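Local coordinates for lytic chitin monooxygenase (Enterococcus faecalis, PDB 4A02), which catalyses the copper-dependent oxidative cleavage of glycosidic bonds in alpha- and beta-chitin, working in synergy with a chitinase to depolymerise the crystalline polymer, at residues Ala89-Tyr94 against Lys126-Thr131; His1-Ser6 against Arg10-Ser15; Gly45-Ala50 against Val143-Trp148; Gln33-Pro38 against Ser53-Leu58. All blocks are in the same frame, centred on the assembly; numbering follows the deposited sequence.

Contact 1. Residues Ala89-Tyr94 against Lys126-Thr131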
loop_
_atom_site.group_PDB
_atom_site.type_symbol
_atom_site.label_atom_id
_atom_site.label_comp_id
_atom_site.label_asym_id
_atom_site.label_seq_id
_atom_site.Cartn_x
_atom_site.Cartn_y
_atom_site.Cartn_z
ATOM N N ALA A 89 10.700 -5.771 11.206
ATOM C CA ALA A 89 11.342 -4.560 11.721
ATOM C C ALA A 89 10.343 -3.437 11.942
ATOM O O ALA A 89 10.431 -2.751 12.971
ATOM C CB ALA A 89 12.434 -4.070 10.787
ATOM N N SER A 90 9.420 -3.191 11.024
ATOM C CA SER A 90 8.669 -1.983 11.016
ATOM C C SER A 90 7.483 -2.056 10.121
ATOM O O SER A 90 7.417 -2.838 9.187
ATOM C CB SER A 90 9.576 -0.843 10.502
ATOM O OG SER A 90 10.120 -1.185 9.251
ATOM N N TRP A 91 6.521 -1.149 10.390
ATOM C CA TRP A 91 5.354 -0.908 9.521
ATOM C C TRP A 91 5.244 0.594 9.415
ATOM O O TRP A 91 5.103 1.293 10.430
ATOM C CB TRP A 91 4.084 -1.482 10.103
ATOM C CG TRP A 91 4.145 -2.902 10.618
ATOM C CD1 TRP A 91 4.595 -3.347 11.850
ATOM C CD2 TRP A 91 3.726 -4.066 9.895
ATOM N NE1 TRP A 91 4.467 -4.691 11.932
ATOM C CE2 TRP A 91 3.934 -5.164 10.730
ATOM C CE3 TRP A 91 3.198 -4.270 8.635
ATOM C CZ2 TRP A 91 3.633 -6.464 10.330
ATOM C CZ3 TRP A 91 2.879 -5.547 8.246
ATOM C CH2 TRP A 91 3.083 -6.656 9.078
ATOM N N ASP A 92 5.289 1.136 8.194
ATOM C CA ASP A 92 5.200 2.569 7.972
ATOM C C ASP A 92 4.045 2.885 7.048
ATOM O O ASP A 92 3.755 2.127 6.127
ATOM C CB ASP A 92 6.483 3.121 7.345
ATOM C CG ASP A 92 7.673 2.990 8.268
ATOM O OD1 ASP A 92 7.697 3.709 9.274
ATOM O OD2 ASP A 92 8.543 2.214 7.945
ATOM N N TYR A 93 3.402 4.033 7.285
ATOM C CA TYR A 93 2.252 4.445 6.498
ATOM C C TYR A 93 2.359 5.902 6.135
ATOM O O TYR A 93 2.694 6.748 6.979
ATOM C CB TYR A 93 0.961 4.201 7.264
ATOM C CG TYR A 93 0.700 2.762 7.590
ATOM C CD1 TYR A 93 1.251 2.157 8.721
ATOM C CD2 TYR A 93 -0.066 1.958 6.764
ATOM C CE1 TYR A 93 1.003 0.836 8.998
ATOM C CE2 TYR A 93 -0.303 0.646 7.051
ATOM C CZ TYR A 93 0.228 0.066 8.181
ATOM O OH TYR A 93 -0.061 -1.258 8.389
ATOM N N TYR A 94 2.022 6.190 4.877
ATOM C CA TYR A 94 2.007 7.518 4.283
ATOM C C TYR A 94 0.678 7.758 3.621
ATOM O O TYR A 94 0.032 6.783 3.197
ATOM C CB TYR A 94 3.140 7.627 3.237
ATOM C CG TYR A 94 4.506 7.242 3.706
ATOM C CD1 TYR A 94 4.873 5.875 3.767
ATOM C CD2 TYR A 94 5.452 8.163 4.090
ATOM C CE1 TYR A 94 6.125 5.485 4.184
ATOM C CE2 TYR A 94 6.730 7.757 4.537
ATOM C CZ TYR A 94 7.029 6.384 4.578
ATOM O OH TYR A 94 8.292 6.017 5.026
ATOM N N LYS A 126 -0.544 -14.397 10.558
ATOM C CA LYS A 126 -0.867 -14.300 9.160
ATOM C C LYS A 126 -1.842 -13.150 8.885
ATOM O O LYS A 126 -1.869 -12.690 7.764
ATOM C CB LYS A 126 -1.475 -15.600 8.631
ATOM C CG LYS A 126 -0.451 -16.737 8.534
ATOM C CD LYS A 126 -1.145 -17.934 7.897
ATOM C CE LYS A 126 -1.691 -18.908 8.940
ATOM N NZ LYS A 126 -1.337 -20.359 8.774
ATOM N N VAL A 127 -2.635 -12.759 9.847
ATOM C CA VAL A 127 -3.489 -11.607 9.771
ATOM C C VAL A 127 -2.993 -10.568 10.792
ATOM O O VAL A 127 -2.900 -10.865 11.987
ATOM C CB VAL A 127 -4.966 -11.956 10.035
ATOM C CG1 VAL A 127 -5.824 -10.726 10.019
ATOM C CG2 VAL A 127 -5.430 -12.944 9.025
ATOM N N VAL A 128 -2.612 -9.384 10.323
ATOM C CA VAL A 128 -2.069 -8.342 11.174
ATOM C C VAL A 128 -2.969 -7.113 11.081
ATOM O O VAL A 128 -3.133 -6.574 10.013
ATOM C CB VAL A 128 -0.635 -7.911 10.726
ATOM C CG1 VAL A 128 -0.133 -6.796 11.637
ATOM C CG2 VAL A 128 0.320 -9.058 10.815
ATOM N N LYS A 129 -3.535 -6.719 12.176
ATOM C CA LYS A 129 -4.488 -5.571 12.241
ATOM C C LYS A 129 -3.811 -4.461 13.028
ATOM O O LYS A 129 -3.330 -4.674 14.150
ATOM C CB LYS A 129 -5.899 -5.830 12.865
ATOM C CG LYS A 129 -6.937 -4.612 12.787
ATOM C CD LYS A 129 -8.324 -4.956 13.222
ATOM C CE LYS A 129 -8.403 -4.738 14.744
ATOM N NZ LYS A 129 -9.396 -5.682 15.321
ATOM N N GLN A 130 -3.768 -3.278 12.439
ATOM C CA GLN A 130 -3.184 -2.077 13.018
ATOM C C GLN A 130 -4.136 -0.948 12.843
ATOM O O GLN A 130 -5.079 -1.044 12.082
ATOM C CB GLN A 130 -1.874 -1.745 12.359
ATOM C CG GLN A 130 -0.895 -2.884 12.540
ATOM C CD GLN A 130 0.433 -2.645 11.873
ATOM O OE1 GLN A 130 0.599 -1.931 10.884
ATOM N NE2 GLN A 130 1.434 -3.298 12.414
ATOM N N THR A 131 -3.947 0.136 13.593
ATOM C CA THR A 131 -4.768 1.301 13.470
ATOM C C THR A 131 -3.909 2.520 13.187
ATOM O O THR A 131 -2.940 2.721 13.919
ATOM C CB THR A 131 -5.615 1.533 14.749
ATOM O OG1 THR A 131 -6.357 0.311 14.997
ATOM C CG2 THR A 131 -6.505 2.744 14.608
#

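Contact 2. Residues His1-Ser6 against Arg10-Ser15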
loop_
_atom_site.group_PDB
_atom_site.type_symbol
_atom_site.label_atom_id
_atom_site.label_comp_id
_atom_site.label_asym_id
_atom_site.label_seq_id
_atom_site.Cartn_x
_atom_site.Cartn_y
_atom_site.Cartn_z
ATOM N N HIS A 1 5.944 -12.518 2.881
ATOM C CA HIS A 1 5.382 -11.854 1.694
ATOM C C HIS A 1 3.979 -11.580 2.114
ATOM O O HIS A 1 3.448 -12.197 3.053
ATOM C CB HIS A 1 5.540 -12.638 0.459
ATOM C CG HIS A 1 7.160 -12.840 0.428
ATOM N ND1 HIS A 1 7.999 -12.825 1.571
ATOM C CD2 HIS A 1 7.869 -13.019 -0.716
ATOM C CE1 HIS A 1 9.184 -13.018 0.962
ATOM N NE2 HIS A 1 9.196 -13.140 -0.393
ATOM N N GLY A 2 3.331 -10.568 1.508
ATOM C CA GLY A 2 2.017 -10.219 1.942
ATOM C C GLY A 2 1.516 -8.962 1.297
ATOM O O GLY A 2 2.201 -8.332 0.493
ATOM N N TYR A 3 0.283 -8.606 1.664
ATOM C CA TYR A 3 -0.389 -7.469 1.070
ATOM C C TYR A 3 -1.373 -6.896 2.081
ATOM O O TYR A 3 -1.724 -7.553 3.074
ATOM C CB TYR A 3 -1.121 -7.856 -0.248
ATOM C CG TYR A 3 -1.903 -9.130 -0.151
ATOM C CD1 TYR A 3 -3.152 -9.187 0.468
ATOM C CD2 TYR A 3 -1.399 -10.318 -0.667
ATOM C CE1 TYR A 3 -3.850 -10.364 0.559
ATOM C CE2 TYR A 3 -2.078 -11.501 -0.580
ATOM C CZ TYR A 3 -3.320 -11.533 0.050
ATOM O OH TYR A 3 -3.968 -12.737 0.115
ATOM N N VAL A 4 -1.845 -5.671 1.814
ATOM C CA VAL A 4 -2.904 -5.069 2.590
ATOM C C VAL A 4 -4.240 -5.481 2.022
ATOM O O VAL A 4 -4.542 -5.258 0.854
ATOM C CB VAL A 4 -2.752 -3.544 2.685
ATOM C CG1 VAL A 4 -3.981 -2.940 3.336
ATOM C CG2 VAL A 4 -1.492 -3.190 3.444
ATOM N N ALA A 5 -5.045 -6.137 2.883
ATOM C CA ALA A 5 -6.331 -6.661 2.513
ATOM C C ALA A 5 -7.492 -5.747 2.917
ATOM O O ALA A 5 -8.553 -5.864 2.317
ATOM C CB ALA A 5 -6.517 -8.060 3.120
ATOM N N SER A 6 -7.303 -4.855 3.869
ATOM C CA SER A 6 -8.371 -3.967 4.303
ATOM C C SER A 6 -7.812 -2.647 4.736
ATOM O O SER A 6 -6.970 -2.622 5.657
ATOM C CB SER A 6 -9.154 -4.589 5.438
ATOM O OG SER A 6 -10.238 -3.716 5.747
ATOM N N ARG A 10 -4.324 -1.874 -3.942
ATOM C CA ARG A 10 -4.495 -1.829 -5.387
ATOM C C ARG A 10 -4.177 -3.195 -5.993
ATOM O O ARG A 10 -4.902 -3.723 -6.847
ATOM C CB ARG A 10 -3.645 -0.701 -5.935
ATOM C CG ARG A 10 -3.807 -0.452 -7.424
ATOM C CD ARG A 10 -2.844 0.599 -7.917
ATOM N NE ARG A 10 -3.195 1.920 -7.386
ATOM C CZ ARG A 10 -2.466 3.001 -7.608
ATOM N NH1 ARG A 10 -1.342 2.914 -8.280
ATOM N NH2 ARG A 10 -2.850 4.173 -7.111
ATOM N N ALA A 11 -3.054 -3.771 -5.538
ATOM C CA ALA A 11 -2.661 -5.121 -5.949
ATOM C C ALA A 11 -3.667 -6.152 -5.503
ATOM O O ALA A 11 -4.062 -7.048 -6.280
ATOM C CB ALA A 11 -1.265 -5.406 -5.393
ATOM N N PHE A 12 -4.077 -6.089 -4.227
ATOM C CA PHE A 12 -5.064 -7.038 -3.704
ATOM C C PHE A 12 -6.307 -7.077 -4.554
ATOM O O PHE A 12 -6.770 -8.148 -4.976
ATOM C CB PHE A 12 -5.395 -6.637 -2.275
ATOM C CG PHE A 12 -6.538 -7.376 -1.633
ATOM C CD1 PHE A 12 -6.342 -8.652 -1.085
ATOM C CD2 PHE A 12 -7.788 -6.806 -1.519
ATOM C CE1 PHE A 12 -7.356 -9.286 -0.411
ATOM C CE2 PHE A 12 -8.819 -7.459 -0.831
ATOM C CZ PHE A 12 -8.578 -8.688 -0.286
ATOM N N PHE A 13 -6.894 -5.899 -4.847
ATOM C CA PHE A 13 -8.121 -5.845 -5.624
ATOM C C PHE A 13 -7.923 -6.297 -7.067
ATOM O O PHE A 13 -8.909 -6.632 -7.726
ATOM C CB PHE A 13 -8.740 -4.480 -5.573
ATOM C CG PHE A 13 -9.587 -4.187 -4.343
ATOM C CD1 PHE A 13 -10.446 -5.091 -3.793
ATOM C CD2 PHE A 13 -9.517 -2.950 -3.743
ATOM C CE1 PHE A 13 -11.286 -4.799 -2.722
ATOM C CE2 PHE A 13 -10.387 -2.657 -2.667
ATOM C CZ PHE A 13 -11.231 -3.570 -2.194
ATOM N N GLY A 14 -6.696 -6.299 -7.579
ATOM C CA GLY A 14 -6.454 -6.836 -8.908
ATOM C C GLY A 14 -6.248 -8.336 -8.957
ATOM O O GLY A 14 -6.049 -8.856 -10.058
ATOM N N SER A 15 -6.261 -9.010 -7.832
ATOM C CA SER A 15 -5.975 -10.430 -7.724
ATOM C C SER A 15 -7.233 -11.190 -7.357
ATOM O O SER A 15 -8.237 -10.613 -6.947
ATOM C CB SER A 15 -4.922 -10.667 -6.652
ATOM O OG SER A 15 -5.451 -10.565 -5.339
#

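Contact 3. Residues Gly45-Ala50 against Val143-Trp148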
loop_
_atom_site.group_PDB
_atom_site.type_symbol
_atom_site.label_atom_id
_atom_site.label_comp_id
_atom_site.label_asym_id
_atom_site.label_seq_id
_atom_site.Cartn_x
_atom_site.Cartn_y
_atom_site.Cartn_z
ATOM N N GLY A 45 7.118 7.601 -9.649
ATOM C CA GLY A 45 6.482 6.856 -10.685
ATOM C C GLY A 45 6.570 5.368 -10.585
ATOM O O GLY A 45 6.059 4.662 -11.459
ATOM N N LYS A 46 7.199 4.894 -9.513
ATOM C CA LYS A 46 7.406 3.485 -9.285
ATOM C C LYS A 46 7.072 3.098 -7.856
ATOM O O LYS A 46 7.574 2.129 -7.321
ATOM C CB LYS A 46 8.819 3.027 -9.638
ATOM C CG LYS A 46 9.092 3.323 -11.159
ATOM C CD LYS A 46 10.048 2.426 -11.769
ATOM C CE LYS A 46 9.950 2.788 -13.292
ATOM N NZ LYS A 46 9.234 1.812 -14.198
ATOM N N LEU A 47 6.199 3.891 -7.205
ATOM C CA LEU A 47 5.817 3.544 -5.816
ATOM C C LEU A 47 4.934 2.317 -5.810
ATOM O O LEU A 47 5.139 1.367 -5.041
ATOM C CB LEU A 47 5.089 4.721 -5.148
ATOM C CG LEU A 47 5.942 5.975 -4.933
ATOM C CD1 LEU A 47 5.116 6.942 -4.067
ATOM C CD2 LEU A 47 7.275 5.681 -4.335
ATOM N N ALA A 48 3.878 2.291 -6.626
ATOM C CA ALA A 48 2.920 1.172 -6.541
ATOM C C ALA A 48 3.548 -0.156 -6.945
ATOM O O ALA A 48 3.163 -1.197 -6.406
ATOM C CB ALA A 48 1.698 1.490 -7.359
ATOM N N SER A 49 4.513 -0.155 -7.879
ATOM C CA SER A 49 5.169 -1.370 -8.279
ATOM C C SER A 49 6.484 -1.654 -7.504
ATOM O O SER A 49 7.048 -2.719 -7.689
ATOM C CB SER A 49 5.576 -1.293 -9.738
ATOM O OG SER A 49 6.598 -0.363 -9.983
ATOM N N ALA A 50 6.930 -0.682 -6.733
ATOM C CA ALA A 50 8.222 -0.698 -6.034
ATOM C C ALA A 50 9.376 -0.965 -6.983
ATOM O O ALA A 50 10.432 -1.412 -6.569
ATOM C CB ALA A 50 8.228 -1.668 -4.886
ATOM N N VAL A 143 -4.226 8.211 -1.888
ATOM C CA VAL A 143 -3.477 6.974 -1.870
ATOM C C VAL A 143 -2.774 6.871 -0.539
ATOM O O VAL A 143 -2.017 7.761 -0.149
ATOM C CB VAL A 143 -2.494 6.875 -3.055
ATOM C CG1 VAL A 143 -1.646 5.605 -2.965
ATOM C CG2 VAL A 143 -3.240 6.916 -4.380
ATOM N N ILE A 144 -3.016 5.756 0.160
ATOM C CA ILE A 144 -2.238 5.353 1.321
ATOM C C ILE A 144 -1.130 4.445 0.831
ATOM O O ILE A 144 -1.353 3.562 0.019
ATOM C CB ILE A 144 -3.124 4.654 2.366
ATOM C CG1 ILE A 144 -4.238 5.566 2.869
ATOM C CG2 ILE A 144 -2.296 4.084 3.507
ATOM C CD1 ILE A 144 -5.309 4.848 3.632
ATOM N N TYR A 145 0.090 4.660 1.343
ATOM C CA TYR A 145 1.232 3.838 0.991
ATOM C C TYR A 145 1.709 3.148 2.270
ATOM O O TYR A 145 2.108 3.814 3.208
ATOM C CB TYR A 145 2.337 4.643 0.377
ATOM C CG TYR A 145 3.369 3.893 -0.409
ATOM C CD1 TYR A 145 2.995 3.027 -1.419
ATOM C CD2 TYR A 145 4.723 4.114 -0.201
ATOM C CE1 TYR A 145 3.959 2.348 -2.188
ATOM C CE2 TYR A 145 5.680 3.493 -1.004
ATOM C CZ TYR A 145 5.294 2.619 -1.992
ATOM O OH TYR A 145 6.256 2.056 -2.773
ATOM N N ALA A 146 1.588 1.833 2.285
ATOM C CA ALA A 146 1.883 1.005 3.455
ATOM C C ALA A 146 3.133 0.190 3.165
ATOM O O ALA A 146 3.252 -0.411 2.108
ATOM C CB ALA A 146 0.707 0.099 3.726
ATOM N N VAL A 147 4.061 0.170 4.133
ATOM C CA VAL A 147 5.372 -0.435 3.917
ATOM C C VAL A 147 5.714 -1.351 5.071
ATOM O O VAL A 147 5.890 -0.910 6.221
ATOM C CB VAL A 147 6.457 0.668 3.800
ATOM C CG1 VAL A 147 7.801 0.006 3.460
ATOM C CG2 VAL A 147 6.079 1.689 2.758
ATOM N N TRP A 148 5.817 -2.648 4.785
ATOM C CA TRP A 148 6.151 -3.682 5.763
ATOM C C TRP A 148 7.655 -3.969 5.653
ATOM O O TRP A 148 8.119 -4.517 4.669
ATOM C CB TRP A 148 5.348 -4.922 5.473
ATOM C CG TRP A 148 5.691 -6.107 6.318
ATOM C CD1 TRP A 148 6.139 -6.127 7.614
ATOM C CD2 TRP A 148 5.570 -7.474 5.935
ATOM N NE1 TRP A 148 6.319 -7.400 8.027
ATOM C CE2 TRP A 148 5.980 -8.260 7.012
ATOM C CE3 TRP A 148 5.191 -8.131 4.755
ATOM C CZ2 TRP A 148 6.003 -9.654 6.964
ATOM C CZ3 TRP A 148 5.209 -9.494 4.715
ATOM C CH2 TRP A 148 5.636 -10.248 5.814
#

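Contact 4. Residues Gln33-Pro38 against Ser53-Leu58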
loop_
_atom_site.group_PDB
_atom_site.type_symbol
_atom_site.label_atom_id
_atom_site.label_comp_id
_atom_site.label_asym_id
_atom_site.label_seq_id
_atom_site.Cartn_x
_atom_site.Cartn_y
_atom_site.Cartn_z
ATOM N N GLN A 33 1.235 -10.497 -3.377
ATOM C CA GLN A 33 2.080 -10.570 -2.200
ATOM C C GLN A 33 3.551 -10.290 -2.468
ATOM O O GLN A 33 4.357 -10.289 -1.515
ATOM C CB GLN A 33 1.963 -11.952 -1.544
ATOM C CG GLN A 33 2.620 -13.098 -2.303
ATOM C CD GLN A 33 1.799 -13.741 -3.356
ATOM O OE1 GLN A 33 0.792 -13.187 -3.850
ATOM N NE2 GLN A 33 2.203 -14.930 -3.794
ATOM N N SER A 34 3.942 -10.090 -3.731
ATOM C CA SER A 34 5.351 -10.115 -4.124
ATOM C C SER A 34 5.943 -8.773 -4.492
ATOM O O SER A 34 6.925 -8.714 -5.250
ATOM C CB SER A 34 5.549 -11.147 -5.235
ATOM O OG SER A 34 5.107 -12.393 -4.816
ATOM N N ILE A 35 5.406 -7.683 -3.939
ATOM C CA ILE A 35 5.882 -6.355 -4.271
ATOM C C ILE A 35 6.993 -5.984 -3.266
ATOM O O ILE A 35 6.828 -5.235 -2.312
ATOM C CB ILE A 35 4.768 -5.328 -4.371
ATOM C CG1 ILE A 35 3.685 -5.843 -5.311
ATOM C CG2 ILE A 35 5.323 -3.999 -4.822
ATOM C CD1 ILE A 35 2.496 -4.911 -5.455
ATOM N N GLU A 36 8.155 -6.596 -3.523
ATOM C CA GLU A 36 9.303 -6.651 -2.629
ATOM C C GLU A 36 10.456 -5.809 -3.215
ATOM O O GLU A 36 10.879 -6.093 -4.350
ATOM C CB GLU A 36 9.777 -8.115 -2.442
ATOM C CG GLU A 36 10.876 -8.255 -1.454
ATOM C CD GLU A 36 11.374 -9.641 -1.257
ATOM O OE1 GLU A 36 10.895 -10.602 -1.927
ATOM O OE2 GLU A 36 12.223 -9.866 -0.361
ATOM N N ALA A 37 11.004 -4.882 -2.452
ATOM C CA ALA A 37 12.136 -4.074 -2.894
ATOM C C ALA A 37 12.959 -3.701 -1.709
ATOM O O ALA A 37 12.490 -3.815 -0.554
ATOM C CB ALA A 37 11.665 -2.842 -3.657
ATOM N N PRO A 38 14.182 -3.208 -1.896
ATOM C CA PRO A 38 14.978 -2.813 -0.747
ATOM C C PRO A 38 14.233 -1.783 0.116
ATOM O O PRO A 38 13.472 -0.963 -0.394
ATOM C CB PRO A 38 16.232 -2.202 -1.362
ATOM C CG PRO A 38 16.379 -2.944 -2.682
ATOM C CD PRO A 38 14.928 -3.048 -3.159
ATOM N N SER A 53 10.031 -5.731 -11.635
ATOM C CA SER A 53 9.723 -6.047 -13.007
ATOM C C SER A 53 8.406 -6.782 -13.106
ATOM O O SER A 53 8.158 -7.739 -12.385
ATOM C CB SER A 53 10.842 -6.961 -13.555
ATOM O OG SER A 53 12.064 -6.309 -13.604
ATOM N N GLY A 54 7.549 -6.341 -14.037
ATOM C CA GLY A 54 6.297 -6.952 -14.287
ATOM C C GLY A 54 5.105 -6.382 -13.514
ATOM O O GLY A 54 3.962 -6.762 -13.811
ATOM N N PHE A 55 5.403 -5.521 -12.549
ATOM C CA PHE A 55 4.359 -4.852 -11.777
ATOM C C PHE A 55 4.098 -3.423 -12.245
ATOM O O PHE A 55 3.281 -2.734 -11.660
ATOM C CB PHE A 55 4.706 -4.855 -10.284
ATOM C CG PHE A 55 4.605 -6.203 -9.628
ATOM C CD1 PHE A 55 5.672 -7.062 -9.551
ATOM C CD2 PHE A 55 3.425 -6.597 -9.006
ATOM C CE1 PHE A 55 5.593 -8.272 -8.897
ATOM C CE2 PHE A 55 3.326 -7.799 -8.338
ATOM C CZ PHE A 55 4.415 -8.653 -8.275
ATOM N N GLU A 56 4.757 -3.003 -13.346
ATOM C CA GLU A 56 4.626 -1.627 -13.807
ATOM C C GLU A 56 3.195 -1.190 -14.084
ATOM O O GLU A 56 2.940 0.010 -13.915
ATOM C CB GLU A 56 5.448 -1.350 -15.067
ATOM C CG GLU A 56 6.911 -1.659 -15.015
ATOM C CD GLU A 56 7.337 -3.099 -15.229
ATOM O OE1 GLU A 56 6.490 -4.018 -15.321
ATOM O OE2 GLU A 56 8.593 -3.334 -15.275
ATOM N N PRO A 57 2.241 -2.023 -14.503
ATOM C CA PRO A 57 0.869 -1.489 -14.712
ATOM C C PRO A 57 0.302 -0.857 -13.460
ATOM O O PRO A 57 -0.532 0.060 -13.561
ATOM C CB PRO A 57 0.074 -2.693 -15.194
ATOM C CG PRO A 57 1.132 -3.560 -15.867
ATOM C CD PRO A 57 2.321 -3.430 -14.946
ATOM N N LEU A 58 0.715 -1.303 -12.270
ATOM C CA LEU A 58 0.272 -0.673 -11.028
ATOM C C LEU A 58 0.649 0.794 -10.945
ATOM O O LEU A 58 0.024 1.540 -10.192
ATOM C CB LEU A 58 0.870 -1.386 -9.815
ATOM C CG LEU A 58 0.214 -2.727 -9.459
ATOM C CD1 LEU A 58 1.093 -3.437 -8.433
ATOM C CD2 LEU A 58 -1.185 -2.526 -8.888
#

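Contact 1. Residues Ala89-Tyr94 against Lys126-Thr131
Strand segments 89-94 and 127-131 meet across the interior at Trp91 and Gln130, their axes 10.3 Å apart at closest approach and crossing at -50°, so side chains alone bridge the gap. Gln130 carries most of the contact. With CG anti to the carbonyl carbon and the chain extended beyond it, its amide reaches the face of one aromatic ring and the edge of another. OE1 accepts a hydrogen bond from Tyr93 OH at 2.7 Å, meeting the tyrosine at its ring edge, with the hydroxyl tilted 23° from the carbonyl plane. The other end of the amide, NE2, sits 3.1 Å above the plane of the Trp91 indole, near the rim; amide and indole planes are 81° apart, so the amide stands almost upright on the ring. Val128 shares that indole face, placing CG1 4.0 Å from Trp91 CZ2. Tyr93 OH also bonds to Trp80 NE1, so two polar partners hold the hydroxyl between the sheets of the beta-sandwich. Strand 127-134 forms one edge of the three-stranded sheet, next to strand 74-82, whereas strand 88-96 lies in the opposing sheet between strands 111-120 and 142-150, where Trp148 stacks on the other face of Trp91.

Contact 2. Residues His1-Ser6 against Arg10-Ser15
A short, loosely bonded helical turn at 10-13 folds back over edge strand 2-6 of the three-stranded sheet, with Phe12 laid on Ala5. The phenyl ring lies flat over the strand: Ala5 CA stands 3.9 Å from the ring centroid and only 5° off the ring normal, a CH-pi contact, while Ala5 CB touches Phe12 CE1 at 3.8 Å on the same face. Tyr3 flanks the ring, bringing CE1 to 3.4 Å from Phe12 CD1 near the phenyl plane. The two ring planes make 37° with one another. In the tyrosine, CG falls between the backbone N and the carbonyl carbon (chi1 45°), which raises the phenol beside Phe12. At this point the strand carries a classic beta bulge, Ala5 and Ser6 both facing Thr79 of strand 74-82, and Val4 turns its side chain into the sandwich core toward Ile78 and Trp80. Val4 O approaches Phe12 CB at 3.5 Å. On the turn itself, Phe12 O is gripped twice, by Ser15 N at 3.0 Å and by Ser15 OG at 2.8 Å, while Ser9 OG bonds to Phe12 N.

Contact 3. Residues Gly45-Ala50 against Val143-Trp148
Tyr145 OH donates a short hydrogen bond of 2.6 Å to Leu47 O, joining a beta-sandwich strand to the long loop that covers it. That loop, between strands 36-38 and 69-71, belongs to the irregular region that lytic polysaccharide monooxygenases of this family insert between the first two strands of their sandwich, commonly called L2. The bond comes from the flank of the carbonyl: the C=O...donor angle is 114°, and the hydroxyl is tilted 27° from the carbonyl plane. Leu47 O meets the phenol at its edge, near the ring plane, and lies 3.2 Å from Tyr145 CE1 as well. Apolar packing accompanies the bond, for Leu47 CB rests 3.8 Å from Tyr145 CZ. A phenol that would otherwise bring a polar group into a buried interface thus spends its proton on a buried carbonyl. Its reach across the interface follows from CG being anti to the backbone N (chi1 -161°), pointing the ring off strand 142-150 and into the loop.

One shell further out, the backbone of Tyr145 is paired with Tyr94 in the neighbouring strand 88-96, which fixes the strand from which the ring projects. On the loop side, residues 47-49 trace a helix-like turn that lacks the usual i to i+4 bonds. Ala50 N returns a weak bond to the same Leu47 O at 3.2 Å, closing the turn on the atom that the phenol uses. The turn is further tied at Ser49 OG, which bonds both Asp59 OD2 and Gly51 N.

Contact 4. Residues Gln33-Pro38 against Ser53-Leu58
Phe55 O accepts a backbone hydrogen bond from Leu58 N at 3.0 Å, and the turn closed in this way presents the side chains of Phe55 and Leu58 together to Ile35. The isoleucine answers with one branch. CG1 lies over a face of the Phe55 ring, 4.0 Å from its centroid and 29° off the normal, a CH-pi contact displaced toward CE2, from which it is 3.6 Å distant. Because CG1 is anti to the carbonyl carbon (chi1 -52°) and the chain is then extended, CD1 passes beyond the ring and meets Leu58 CD1 tip to tip at 3.6 Å. Ser34 completes the patch less intimately, its CB 4.1 Å from Phe55 CZ.

Ile35 is also the centre of an inverse gamma turn, in which Glu36 N makes a weak bond to Ser34 O. Just after this kink the chain enters the short strand 36-38, which pairs antiparallel with strand 155-165; the backbone of Ile35 already bonds to Tyr158 there. The contact therefore packs the loop between strands 36-38 and 69-71, part of the L2 region of this monooxygenase family, against the chain leading into a sandwich strand. The side chain of Ser34 is about 5 Å from that of the copper ligand His1. Just before the Phe55-Leu58 turn, Arg27 NH1 bonds to Ser53 O, and the arginine side chain packs against Phe55.

Overall arrangement
Contact 1 joins the two sheets of the sandwich and contact 2 covers an edge strand, while contacts 3 and 4 tie sandwich strands to the long loop region. Contacts 1 and 3 share a sheet: Asp92 O and Val147 N are 2.8 Å apart in a probable hydrogen bond, and Trp91 CZ3 packs 3.4 Å from Trp148 CD1. Contacts 3 and 4, with centres about 9 Å apart, pack directly on each other. Arg10 ties contact 2 to both, its NH1 lying 2.7 Å from Leu58 O and 3.5 Å from Ala48 CB. Copper is bound by His1, at the start of contact 2, and His86. Contact 4 comes near His1 through Ser34; the side chain of Trp91 is about 9 Å from that of His86.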